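Local coordinates for protein pentalenene synthase (Streptomyces chartreusis NRRL 3882, PDB 6Q4S) that probably cyclises farnesyl diphosphate to the bicyclic sesquiterpenol 7-epi-alpha-eudesmol, with magnesium as cofactor, at residues A[129-137]-A[191-200]; A[238-246]-A[255-263]. All coordinates share one frame; numbering follows the deposited sequence. Where two conformers were deposited one is given.

Interaction 1. Residues A[129-137]-A[191-200]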
ATOM      1  N   TYR A 129       4.147 -15.253   7.621  1.00 29.87           N
ATOM      2  CA  TYR A 129       5.301 -15.203   8.566  1.00 31.34           C
ATOM      3  C   TYR A 129       6.005 -13.875   8.659  1.00 31.81           C
ATOM      4  O   TYR A 129       6.419 -13.445   9.735  1.00 31.71           O
ATOM      5  CB  TYR A 129       6.320 -16.250   8.181  1.00 36.41           C
ATOM      6  CG  TYR A 129       5.791 -17.667   8.363  1.00 46.36           C
ATOM      7  CD1 TYR A 129       5.359 -18.108   9.607  1.00 57.11           C
ATOM      8  CD2 TYR A 129       5.706 -18.553   7.286  1.00 53.32           C
ATOM      9  CE1 TYR A 129       4.878 -19.400   9.785  1.00 63.85           C
ATOM     10  CE2 TYR A 129       5.242 -19.848   7.462  1.00 63.58           C
ATOM     11  CZ  TYR A 129       4.819 -20.253   8.709  1.00 62.69           C
ATOM     12  OH  TYR A 129       4.344 -21.515   8.891  1.00 70.70           O
ATOM     13  N   LEU A 130       6.228 -13.247   7.498  1.00 34.66           N
ATOM     14  CA  LEU A 130       6.938 -11.975   7.477  1.00 30.57           C
ATOM     15  C   LEU A 130       6.157 -10.916   8.224  1.00 32.88           C
ATOM     16  O   LEU A 130       6.744 -10.063   8.912  1.00 34.12           O
ATOM     17  CB  LEU A 130       7.155 -11.610   6.013  1.00 34.20           C
ATOM     18  CG  LEU A 130       8.320 -10.802   5.556  1.00 41.35           C
ATOM     19  CD1 LEU A 130       9.623 -11.516   5.860  1.00 35.56           C
ATOM     20  CD2 LEU A 130       8.173 -10.595   4.052  1.00 43.77           C
ATOM     21  N   SER A 131       4.818 -10.915   8.111  1.00 31.17           N
ATOM     22  CA  SER A 131       3.999  -9.896   8.852  1.00 33.65           C
ATOM     23  C   SER A 131       3.765 -10.211  10.346  1.00 30.44           C
ATOM     24  O   SER A 131       3.295  -9.358  11.123  1.00 27.12           O
ATOM     25  CB  SER A 131       2.630  -9.730   8.187  1.00 35.91           C
ATOM     26  OG  SER A 131       1.859 -10.911   8.196  1.00 32.96           O
ATOM     27  N   HIS A 132       4.093 -11.413  10.722  1.00 34.17           N
ATOM     28  CA  HIS A 132       3.812 -11.900  12.086  1.00 39.48           C
ATOM     29  C   HIS A 132       4.510 -11.021  13.144  1.00 38.92           C
ATOM     30  O   HIS A 132       5.691 -10.746  13.050  1.00 37.30           O
ATOM     31  CB  HIS A 132       4.196 -13.384  12.252  1.00 41.67           C
ATOM     32  CG  HIS A 132       3.877 -13.905  13.613  1.00 51.37           C
ATOM     33  ND1 HIS A 132       2.580 -14.176  14.019  1.00 53.83           N
ATOM     34  CD2 HIS A 132       4.664 -14.105  14.692  1.00 52.33           C
ATOM     35  CE1 HIS A 132       2.599 -14.557  15.281  1.00 52.10           C
ATOM     36  NE2 HIS A 132       3.847 -14.511  15.715  1.00 53.82           N
ATOM     37  N   GLY A 133       3.737 -10.518  14.111  1.00 37.41           N
ATOM     38  CA  GLY A 133       4.303  -9.717  15.193  1.00 40.31           C
ATOM     39  C   GLY A 133       4.583  -8.274  14.829  1.00 40.93           C
ATOM     40  O   GLY A 133       5.071  -7.535  15.642  1.00 38.76           O
ATOM     41  N   MET A 134       4.252  -7.851  13.610  1.00 36.28           N
ATOM     42  CA  MET A 134       4.591  -6.520  13.178  1.00 33.78           C
ATOM     43  C   MET A 134       3.365  -5.641  13.268  1.00 31.24           C
ATOM     44  O   MET A 134       2.279  -6.075  12.965  1.00 31.71           O
ATOM     45  CB  MET A 134       5.123  -6.566  11.679  1.00 33.53           C
ATOM     46  CG  MET A 134       6.345  -7.463  11.472  1.00 33.31           C
ATOM     47  SD  MET A 134       7.740  -7.046  12.537  1.00 36.19           S
ATOM     48  CE  MET A 134       8.229  -5.381  12.123  1.00 37.45           C
ATOM     49  N   SER A 135       3.548  -4.372  13.569  1.00 30.86           N
ATOM     50  CA  SER A 135       2.463  -3.438  13.691  1.00 34.25           C
ATOM     51  C   SER A 135       1.749  -3.158  12.326  1.00 34.64           C
ATOM     52  O   SER A 135       2.309  -3.399  11.266  1.00 31.19           O
ATOM     53  CB  SER A 135       2.985  -2.125  14.251  1.00 39.79           C
ATOM     54  OG  SER A 135       3.640  -1.347  13.237  1.00 34.73           O
ATOM     55  N   LEU A 136       0.553  -2.638  12.400  1.00 31.25           N
ATOM     56  CA  LEU A 136      -0.165  -2.170  11.239  1.00 35.91           C
ATOM     57  C   LEU A 136       0.653  -1.077  10.460  1.00 34.07           C
ATOM     58  O   LEU A 136       0.673  -1.069   9.229  1.00 33.15           O
ATOM     59  CB  LEU A 136      -1.568  -1.646  11.627  1.00 35.35           C
ATOM     60  CG  LEU A 136      -2.427  -1.240  10.400  1.00 38.42           C
ATOM     61  CD1 LEU A 136      -2.713  -2.457   9.515  1.00 39.89           C
ATOM     62  CD2 LEU A 136      -3.712  -0.613  10.908  1.00 41.47           C
ATOM     63  N   THR A 137       1.359  -0.235  11.200  1.00 32.76           N
ATOM     64  CA  THR A 137       2.190   0.821  10.639  1.00 34.20           C
ATOM     65  C   THR A 137       3.279   0.181   9.750  1.00 33.37           C
ATOM     66  O   THR A 137       3.505   0.642   8.644  1.00 29.83           O
ATOM     67  CB  THR A 137       2.817   1.726  11.765  1.00 37.53           C
ATOM     68  OG1 THR A 137       1.785   2.465  12.415  1.00 39.22           O
ATOM     69  CG2 THR A 137       3.824   2.747  11.213  1.00 36.21           C
ATOM     70  N   GLU A 191      13.571  -4.685  10.015  1.00 34.49           N
ATOM     71  CA  GLU A 191      12.862  -4.502  11.273  1.00 31.99           C
ATOM     72  C   GLU A 191      12.205  -5.873  11.638  1.00 33.21           C
ATOM     73  O   GLU A 191      12.343  -6.348  12.760  1.00 33.14           O
ATOM     74  CB  GLU A 191      11.787  -3.425  11.102  1.00 31.02           C
ATOM     75  CG  GLU A 191      12.314  -2.021  11.114  1.00 35.38           C
ATOM     76  CD  GLU A 191      11.382  -1.022  10.458  1.00 34.49           C
ATOM     77  OE1 GLU A 191      10.596  -0.307  11.140  1.00 34.72           O
ATOM     78  OE2 GLU A 191      11.409  -0.970   9.222  1.00 36.50           O
ATOM     79  N   ARG A 192      11.583  -6.552  10.677  1.00 33.75           N
ATOM     80  CA  ARG A 192      11.058  -7.892  10.945  1.00 34.00           C
ATOM     81  C   ARG A 192      12.131  -8.901  11.359  1.00 36.02           C
ATOM     82  O   ARG A 192      11.876  -9.690  12.267  1.00 35.57           O
ATOM     83  CB  ARG A 192      10.247  -8.428   9.757  1.00 30.75           C
ATOM     84  CG  ARG A 192       9.888  -9.909   9.783  1.00 29.69           C
ATOM     85  CD  ARG A 192       8.983 -10.126  11.005  1.00 31.48           C
ATOM     86  NE  ARG A 192       8.506 -11.491  10.971  1.00 30.44           N
ATOM     87  CZ  ARG A 192       9.155 -12.503  11.541  1.00 34.44           C
ATOM     88  NH1 ARG A 192      10.292 -12.284  12.139  1.00 35.33           N
ATOM     89  NH2 ARG A 192       8.695 -13.736  11.504  1.00 30.86           N
ATOM     90  N   SER A 193      13.273  -8.873  10.679  0.50 31.90           N
ATOM     91  CA  SER A 193      14.334  -9.829  10.868  0.50 34.58           C
ATOM     92  C   SER A 193      15.002  -9.740  12.243  0.50 35.71           C
ATOM     93  O   SER A 193      15.407 -10.759  12.802  0.50 40.76           O
ATOM     94  CB  SER A 193      15.394  -9.619   9.803  0.50 36.21           C
ATOM     95  OG  SER A 193      16.504 -10.416  10.086  0.50 32.60           O
ATOM     96  N   ARG A 194      15.110  -8.531  12.762  1.00 33.54           N
ATOM     97  CA  ARG A 194      15.794  -8.251  13.979  1.00 39.75           C
ATOM     98  C   ARG A 194      14.877  -7.955  15.150  1.00 40.30           C
ATOM     99  O   ARG A 194      15.323  -7.987  16.281  1.00 43.72           O
ATOM    100  CB  ARG A 194      16.723  -7.106  13.743  1.00 38.98           C
ATOM    101  CG  ARG A 194      17.769  -6.945  14.845  1.00 46.18           C
ATOM    102  CD  ARG A 194      18.703  -5.802  14.503  1.00 45.90           C
ATOM    103  NE  ARG A 194      19.779  -5.693  15.469  1.00 50.23           N
ATOM    104  CZ  ARG A 194      20.771  -4.826  15.407  1.00 49.91           C
ATOM    105  NH1 ARG A 194      20.886  -3.943  14.411  1.00 50.38           N
ATOM    106  NH2 ARG A 194      21.662  -4.850  16.366  1.00 54.51           N
ATOM    107  N   GLY A 195      13.621  -7.623  14.903  1.00 39.90           N
ATOM    108  CA  GLY A 195      12.595  -7.554  15.964  1.00 36.10           C
ATOM    109  C   GLY A 195      12.548  -6.202  16.590  1.00 41.45           C
ATOM    110  O   GLY A 195      12.550  -6.090  17.793  1.00 44.75           O
ATOM    111  N   PHE A 196      12.514  -5.148  15.783  1.00 37.43           N
ATOM    112  CA  PHE A 196      12.260  -3.850  16.283  1.00 34.95           C
ATOM    113  C   PHE A 196      11.444  -3.110  15.214  1.00 34.45           C
ATOM    114  O   PHE A 196      11.280  -3.622  14.130  1.00 38.29           O
ATOM    115  CB  PHE A 196      13.592  -3.126  16.565  1.00 37.82           C
ATOM    116  CG  PHE A 196      14.351  -2.719  15.304  1.00 37.13           C
ATOM    117  CD1 PHE A 196      15.076  -3.647  14.587  1.00 36.00           C
ATOM    118  CD2 PHE A 196      14.276  -1.435  14.820  1.00 37.70           C
ATOM    119  CE1 PHE A 196      15.741  -3.298  13.415  1.00 33.50           C
ATOM    120  CE2 PHE A 196      14.938  -1.080  13.638  1.00 36.44           C
ATOM    121  CZ  PHE A 196      15.636  -2.029  12.921  1.00 31.28           C
ATOM    122  N   GLU A 197      11.000  -1.909  15.527  1.00 37.11           N
ATOM    123  CA  GLU A 197      10.403  -0.999  14.575  1.00 39.87           C
ATOM    124  C   GLU A 197      10.951   0.381  14.740  1.00 42.43           C
ATOM    125  O   GLU A 197      11.104   0.866  15.862  1.00 42.75           O
ATOM    126  CB  GLU A 197       8.892  -0.954  14.696  1.00 45.69           C
ATOM    127  CG  GLU A 197       8.279  -2.274  14.219  1.00 49.49           C
ATOM    128  CD  GLU A 197       6.747  -2.295  14.138  1.00 50.83           C
ATOM    129  OE1 GLU A 197       6.162  -1.144  14.035  1.00 43.13           O
ATOM    130  OE2 GLU A 197       6.198  -3.489  14.181  1.00 34.88           O
ATOM    131  N   VAL A 198      11.244   1.020  13.618  1.00 34.12           N
ATOM    132  CA  VAL A 198      11.825   2.370  13.636  1.00 38.98           C
ATOM    133  C   VAL A 198      10.708   3.336  14.005  1.00 40.10           C
ATOM    134  O   VAL A 198       9.596   3.188  13.479  1.00 39.64           O
ATOM    135  CB  VAL A 198      12.422   2.777  12.260  1.00 37.58           C
ATOM    136  CG1 VAL A 198      12.870   4.250  12.267  1.00 39.72           C
ATOM    137  CG2 VAL A 198      13.617   1.936  11.913  1.00 37.07           C
ATOM    138  N   PRO A 199      10.982   4.347  14.890  1.00 40.45           N
ATOM    139  CA  PRO A 199       9.896   5.294  15.245  1.00 40.26           C
ATOM    140  C   PRO A 199       9.331   5.996  14.052  1.00 41.42           C
ATOM    141  O   PRO A 199      10.111   6.506  13.208  1.00 45.59           O
ATOM    142  CB  PRO A 199      10.567   6.273  16.226  1.00 44.48           C
ATOM    143  CG  PRO A 199      11.576   5.393  16.898  1.00 41.74           C
ATOM    144  CD  PRO A 199      12.124   4.482  15.809  1.00 38.02           C
ATOM    145  N   ALA A 200       7.986   6.024  13.955  1.00 39.67           N
ATOM    146  CA  ALA A 200       7.321   6.421  12.701  1.00 37.62           C
ATOM    147  C   ALA A 200       7.687   7.840  12.295  1.00 41.99           C
ATOM    148  O   ALA A 200       7.836   8.117  11.108  1.00 40.89           O
ATOM    149  CB  ALA A 200       5.807   6.247  12.791  1.00 39.26           C
TER
HETATM  150  O   HOH W   1       7.721  -5.682  15.607  1.00 58.51           O

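Interaction 2. Residues A[238-246]-A[255-263]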
ATOM      1  N   HIS A 238      19.556  -1.235 -21.299  1.00 52.57           N
ATOM      2  CA  HIS A 238      18.917  -0.930 -19.971  1.00 49.82           C
ATOM      3  C   HIS A 238      19.892  -1.150 -18.777  1.00 46.49           C
ATOM      4  O   HIS A 238      19.708  -2.000 -17.913  1.00 39.32           O
ATOM      5  CB  HIS A 238      17.659  -1.787 -19.805  1.00 47.77           C
ATOM      6  CG  HIS A 238      16.721  -1.293 -18.760  1.00 53.26           C
ATOM      7  ND1 HIS A 238      15.941  -0.164 -18.937  1.00 57.12           N
ATOM      8  CD2 HIS A 238      16.406  -1.787 -17.532  1.00 57.64           C
ATOM      9  CE1 HIS A 238      15.189   0.015 -17.860  1.00 58.31           C
ATOM     10  NE2 HIS A 238      15.447  -0.958 -16.996  1.00 52.55           N
ATOM     11  N   ASN A 239      20.927  -0.338 -18.746  1.00 43.71           N
ATOM     12  CA  ASN A 239      22.032  -0.516 -17.816  1.00 39.43           C
ATOM     13  C   ASN A 239      22.681   0.831 -17.682  1.00 34.43           C
ATOM     14  O   ASN A 239      22.879   1.513 -18.688  1.00 43.93           O
ATOM     15  CB  ASN A 239      22.971  -1.587 -18.386  1.00 40.52           C
ATOM     16  CG  ASN A 239      24.126  -1.843 -17.467  1.00 47.78           C
ATOM     17  OD1 ASN A 239      24.096  -2.718 -16.574  1.00 52.92           O
ATOM     18  ND2 ASN A 239      25.136  -1.069 -17.637  1.00 47.37           N
ATOM     19  N   LEU A 240      22.974   1.284 -16.478  1.00 36.82           N
ATOM     20  CA  LEU A 240      23.577   2.591 -16.275  1.00 33.87           C
ATOM     21  C   LEU A 240      24.787   2.962 -17.238  1.00 34.76           C
ATOM     22  O   LEU A 240      24.898   4.131 -17.722  1.00 33.00           O
ATOM     23  CB  LEU A 240      24.051   2.727 -14.863  1.00 35.92           C
ATOM     24  CG  LEU A 240      24.795   4.014 -14.485  1.00 41.85           C
ATOM     25  CD1 LEU A 240      23.901   5.224 -14.686  1.00 47.56           C
ATOM     26  CD2 LEU A 240      25.302   3.996 -13.058  1.00 43.20           C
ATOM     27  N   ILE A 241      25.674   1.995 -17.413  0.50 35.09           N
ATOM     28  CA  ILE A 241      26.890   2.123 -18.242  0.50 38.71           C
ATOM     29  C   ILE A 241      26.504   2.468 -19.680  0.50 37.90           C
ATOM     30  O   ILE A 241      26.914   3.504 -20.204  0.50 39.55           O
ATOM     31  CB  ILE A 241      27.710   0.817 -18.251  0.50 40.49           C
ATOM     32  CG1 ILE A 241      28.078   0.438 -16.812  0.50 44.37           C
ATOM     33  CG2 ILE A 241      28.969   0.950 -19.122  0.50 40.16           C
ATOM     34  CD1 ILE A 241      29.080   1.382 -16.191  0.50 43.75           C
ATOM     35  N   ALA A 242      25.676   1.614 -20.261  1.00 37.63           N
ATOM     36  CA  ALA A 242      25.117   1.808 -21.626  1.00 42.13           C
ATOM     37  C   ALA A 242      24.398   3.155 -21.781  1.00 44.73           C
ATOM     38  O   ALA A 242      24.543   3.872 -22.780  1.00 43.09           O
ATOM     39  CB  ALA A 242      24.178   0.688 -21.944  1.00 39.76           C
ATOM     40  N   VAL A 243      23.682   3.547 -20.752  1.00 36.76           N
ATOM     41  CA  VAL A 243      22.909   4.757 -20.814  1.00 38.98           C
ATOM     42  C   VAL A 243      23.823   5.946 -20.844  1.00 39.64           C
ATOM     43  O   VAL A 243      23.560   6.969 -21.564  1.00 33.30           O
ATOM     44  CB  VAL A 243      21.941   4.807 -19.599  1.00 37.15           C
ATOM     45  CG1 VAL A 243      21.319   6.179 -19.411  1.00 42.00           C
ATOM     46  CG2 VAL A 243      20.858   3.745 -19.795  1.00 39.14           C
ATOM     47  N   LEU A 244      24.861   5.888 -20.003  1.00 36.55           N
ATOM     48  CA  LEU A 244      25.815   6.995 -19.931  1.00 39.78           C
ATOM     49  C   LEU A 244      26.562   7.181 -21.278  1.00 40.27           C
ATOM     50  O   LEU A 244      26.894   8.328 -21.650  1.00 42.27           O
ATOM     51  CB  LEU A 244      26.826   6.827 -18.820  1.00 40.54           C
ATOM     52  CG  LEU A 244      26.378   7.147 -17.410  1.00 40.94           C
ATOM     53  CD1 LEU A 244      27.291   6.488 -16.381  1.00 42.77           C
ATOM     54  CD2 LEU A 244      26.366   8.626 -17.160  1.00 41.74           C
ATOM     55  N   ARG A 245      26.863   6.064 -21.915  1.00 39.57           N
ATOM     56  CA  ARG A 245      27.602   6.069 -23.131  1.00 48.03           C
ATOM     57  C   ARG A 245      26.735   6.686 -24.239  1.00 51.79           C
ATOM     58  O   ARG A 245      27.232   7.494 -24.988  1.00 50.13           O
ATOM     59  CB  ARG A 245      28.019   4.659 -23.538  1.00 48.43           C
ATOM     60  CG  ARG A 245      28.606   4.611 -24.954  1.00 51.06           C
ATOM     61  CD  ARG A 245      29.414   3.365 -25.111  1.00 59.85           C
ATOM     62  NE  ARG A 245      29.868   3.103 -26.478  1.00 66.39           N
ATOM     63  CZ  ARG A 245      29.107   2.617 -27.462  1.00 69.71           C
ATOM     64  NH1 ARG A 245      27.794   2.378 -27.298  1.00 75.65           N
ATOM     65  NH2 ARG A 245      29.661   2.387 -28.639  1.00 60.65           N
ATOM     66  N   ARG A 246      25.472   6.260 -24.352  1.00 51.00           N
ATOM     67  CA  ARG A 246      24.490   6.881 -25.282  1.00 49.42           C
ATOM     68  C   ARG A 246      24.382   8.337 -25.014  1.00 47.86           C
ATOM     69  O   ARG A 246      24.620   9.114 -25.889  1.00 51.20           O
ATOM     70  CB  ARG A 246      23.107   6.267 -25.174  1.00 58.51           C
ATOM     71  CG  ARG A 246      22.937   5.013 -26.021  1.00 66.45           C
ATOM     72  CD  ARG A 246      21.471   4.628 -26.197  1.00 68.66           C
ATOM     73  NE  ARG A 246      20.647   4.870 -24.995  1.00 65.59           N
ATOM     74  CZ  ARG A 246      20.425   4.011 -23.980  1.00 70.70           C
ATOM     75  NH1 ARG A 246      20.961   2.764 -23.941  1.00 69.38           N
ATOM     76  NH2 ARG A 246      19.632   4.406 -22.976  1.00 58.11           N
ATOM     77  N   ALA A 255      32.499   5.698 -19.752  1.00 34.30           N
ATOM     78  CA  ALA A 255      31.120   5.457 -19.275  1.00 47.32           C
ATOM     79  C   ALA A 255      31.166   4.646 -17.935  1.00 45.64           C
ATOM     80  O   ALA A 255      30.472   4.986 -16.968  1.00 44.05           O
ATOM     81  CB  ALA A 255      30.308   4.711 -20.332  1.00 39.39           C
ATOM     82  N   THR A 256      32.031   3.630 -17.893  1.00 45.99           N
ATOM     83  CA  THR A 256      32.371   2.924 -16.636  1.00 40.46           C
ATOM     84  C   THR A 256      32.898   3.864 -15.564  1.00 46.42           C
ATOM     85  O   THR A 256      32.383   3.875 -14.442  1.00 51.27           O
ATOM     86  CB  THR A 256      33.283   1.728 -16.953  1.00 44.77           C
ATOM     87  OG1 THR A 256      32.588   0.870 -17.867  1.00 41.14           O
ATOM     88  CG2 THR A 256      33.637   0.935 -15.688  1.00 42.82           C
ATOM     89  N   ASP A 257      33.870   4.699 -15.893  1.00 46.20           N
ATOM     90  CA  ASP A 257      34.415   5.645 -14.938  1.00 45.83           C
ATOM     91  C   ASP A 257      33.334   6.551 -14.401  1.00 46.82           C
ATOM     92  O   ASP A 257      33.316   6.888 -13.210  1.00 45.51           O
ATOM     93  CB  ASP A 257      35.507   6.589 -15.549  1.00 57.46           C
ATOM     94  CG  ASP A 257      36.753   5.842 -16.149  1.00 65.32           C
ATOM     95  OD1 ASP A 257      37.013   4.676 -15.777  1.00 62.00           O
ATOM     96  OD2 ASP A 257      37.452   6.454 -17.020  1.00 69.35           O
ATOM     97  N   GLU A 258      32.477   7.040 -15.293  1.00 40.69           N
ATOM     98  CA  GLU A 258      31.425   7.907 -14.850  1.00 39.89           C
ATOM     99  C   GLU A 258      30.345   7.173 -13.947  1.00 33.09           C
ATOM    100  O   GLU A 258      29.910   7.753 -12.993  1.00 38.10           O
ATOM    101  CB  GLU A 258      30.745   8.618 -16.041  1.00 44.18           C
ATOM    102  CG  GLU A 258      29.767   9.775 -15.712  1.00 48.29           C
ATOM    103  CD  GLU A 258      30.294  10.852 -14.776  1.00 55.48           C
ATOM    104  OE1 GLU A 258      31.532  10.971 -14.510  1.00 59.28           O
ATOM    105  OE2 GLU A 258      29.435  11.627 -14.297  1.00 60.94           O
ATOM    106  N   ALA A 259      29.894   6.000 -14.338  1.00 35.48           N
ATOM    107  CA  ALA A 259      29.040   5.157 -13.471  1.00 38.73           C
ATOM    108  C   ALA A 259      29.630   5.007 -12.056  1.00 38.56           C
ATOM    109  O   ALA A 259      28.942   5.191 -11.044  1.00 38.37           O
ATOM    110  CB  ALA A 259      28.841   3.798 -14.126  1.00 39.41           C
ATOM    111  N   TYR A 260      30.939   4.777 -11.996  1.00 38.62           N
ATOM    112  CA  TYR A 260      31.679   4.694 -10.740  1.00 43.14           C
ATOM    113  C   TYR A 260      31.623   5.985 -10.012  1.00 44.47           C
ATOM    114  O   TYR A 260      31.276   5.997  -8.821  1.00 47.92           O
ATOM    115  CB  TYR A 260      33.109   4.239 -11.043  1.00 53.43           C
ATOM    116  CG  TYR A 260      34.118   4.148  -9.951  1.00 68.09           C
ATOM    117  CD1 TYR A 260      34.032   3.149  -8.981  1.00 80.80           C
ATOM    118  CD2 TYR A 260      35.270   4.969  -9.966  1.00 83.56           C
ATOM    119  CE1 TYR A 260      35.023   3.010  -8.002  1.00 93.84           C
ATOM    120  CE2 TYR A 260      36.271   4.829  -9.008  1.00 92.85           C
ATOM    121  CZ  TYR A 260      36.141   3.853  -8.026  1.00 98.75           C
ATOM    122  OH  TYR A 260      37.110   3.712  -7.068  1.00107.34           O
ATOM    123  N   ARG A 261      31.884   7.100 -10.684  1.00 44.47           N
ATOM    124  CA  ARG A 261      31.769   8.404  -9.999  1.00 49.07           C
ATOM    125  C   ARG A 261      30.311   8.739  -9.484  1.00 43.85           C
ATOM    126  O   ARG A 261      30.138   9.352  -8.453  1.00 39.24           O
ATOM    127  CB  ARG A 261      32.323   9.549 -10.888  1.00 53.15           C
ATOM    128  CG  ARG A 261      32.646  10.848 -10.140  1.00 61.00           C
ATOM    129  CD  ARG A 261      32.596  12.125 -11.005  1.00 75.44           C
ATOM    130  NE  ARG A 261      31.271  12.280 -11.618  1.00 80.83           N
ATOM    131  CZ  ARG A 261      30.153  12.643 -10.979  1.00 77.48           C
ATOM    132  NH1 ARG A 261      30.141  12.993  -9.691  1.00 75.62           N
ATOM    133  NH2 ARG A 261      29.025  12.670 -11.657  1.00 75.21           N
ATOM    134  N   MET A 262      29.294   8.428 -10.257  1.00 39.13           N
ATOM    135  CA  MET A 262      27.889   8.633  -9.813  1.00 41.47           C
ATOM    136  C   MET A 262      27.542   7.860  -8.494  1.00 39.21           C
ATOM    137  O   MET A 262      26.855   8.374  -7.587  1.00 37.82           O
ATOM    138  CB  MET A 262      26.971   8.122 -10.914  1.00 42.27           C
ATOM    139  CG  MET A 262      26.941   9.013 -12.158  1.00 47.06           C
ATOM    140  SD  MET A 262      25.631   8.539 -13.312  1.00 47.51           S
ATOM    141  CE  MET A 262      24.144   9.089 -12.457  1.00 51.45           C
ATOM    142  N   THR A 263      28.053   6.638  -8.447  1.00 36.76           N
ATOM    143  CA  THR A 263      27.855   5.709  -7.360  1.00 39.82           C
ATOM    144  C   THR A 263      28.524   6.182  -6.107  1.00 45.78           C
ATOM    145  O   THR A 263      27.867   6.267  -5.073  1.00 45.25           O
ATOM    146  CB  THR A 263      28.335   4.324  -7.723  1.00 39.93           C
ATOM    147  OG1 THR A 263      27.683   3.889  -8.897  1.00 38.01           O
ATOM    148  CG2 THR A 263      28.029   3.330  -6.621  1.00 46.70           C
TER

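Interaction 1. Residues A[129-137]-A[191-200]
Arg-192 and Glu-197 grip Tyr-129 and Ser-135 at one end of the all-helical terpene synthase fold, and illustrate how charged side chains can tie together the turns between helices. Arg-192, near the end of helix 183-194, meets the C-terminal end of helix 118-131, and Glu-197, in the loop that follows, meets Ser-135, the N-cap of helix 136-161. The chain of Arg-192 leaves with CG anti to the backbone N (chi1 168°) and bends at chi2, which brings one edge of the guanidinium to Tyr-129 O. Arg-192 NE donates over 3.1 Å to Tyr-129 O, in the carbonyl plane and on a lone pair, whereas Arg-192 NH2, at 2.9 Å from the same oxygen, comes from above that plane. These two bonds, with the salt bridge from NH1 to Asp-65, restrain the rotation of the guanidinium. Between the helices a type II turn runs from Ser-131 to Met-134, with Gly-133 at positive phi. Glu-197 presents its carboxylate to Ser-135 through the syn lone pairs of both oxygens: Ser-135 N points almost straight at Glu-197 OE2 (2.9 Å, 174°), and Ser-135 OG donates to Glu-197 OE1 at 2.7 Å. OG also accepts from Trp-138 N, so the glutamate holds a hydroxyl that caps the helix, and its negative charge would probably suit this helix start. A water joins Glu-197 OE2 to Gly-133 O, donating to both. Met-134, bent at chi2 and chi3, lies between the two charged chains; Met-134 SD is 3.7 Å from Arg-192 CD, while Met-134 CE is 3.7 Å from Glu-197 CG. Further along, next to the second subunit, whose own Ala-200 packs on Ala-200 here, Thr-137 CG2 rests 4.3 Å from Ala-200 CB.

Interaction 2. Residues A[238-246]-A[255-263]
Leu-244 meets Ala-255 and Ala-259 across two helices whose short segments, 240-246 and 255-263, have axes 8.6 Å apart at closest approach and directions 115° apart, a steep crossing of two consecutive helices in the alpha-helical terpene synthase fold. The pair is a compact example of knobs-into-holes packing: Leu-244 is the knob, and Ala-255, Glu-258, Ala-259 and Met-262 form the hole. With CG anti to its carbonyl carbon (chi1 -78°), Leu-244 splits its two methyls between different surfaces. Leu-244 CD1 reaches the backbone, 3.6 Å from Ala-255 O and close to Ala-259 N, two atoms already joined by a helical hydrogen bond. Leu-244 CD2 goes to the longer side chains, 3.9 Å from Glu-258 CG and equally far from Met-262 SD. Leu-240, one turn earlier, extends the apolar seam by placing its CD2 at 3.7 Å from Ala-259 CB and its CD1 against the same Met-262 sulfur. The small alanines are consistent with the close approach of the backbones: Ala-255 CB lies 3.6 Å from Ile-241 O. Leu-170 of helix 170-180 also touches both leucines, and the side chain of Leu-240 is about 7 Å from that of Arg-177, a probable substrate-binding residue. At the margin Arg-245, whose guanidinium makes a cation-pi contact with Trp-252, lays its CB 3.9 Å from Ala-255 CB.

How the interactions relate
The two contacts lie on opposite sides of the chain's centre, their own centres 36 Å apart, and share no helix. Both are partly buried, but they join different elements by different means. Interaction 1 works largely at turns and helix ends, where backbone groups can be gripped by charged side chains and a water; it also borders the second subunit and lies away from the probable substrate and magnesium residues. Interaction 2 packs the sides of two neighbouring helices through leucines, alanines and a methionine, with no hydrogen bond across it, and lies nearer those residues. In this pair the polar grips fall at the turns and the interlocking apolar surfaces on the helix flanks.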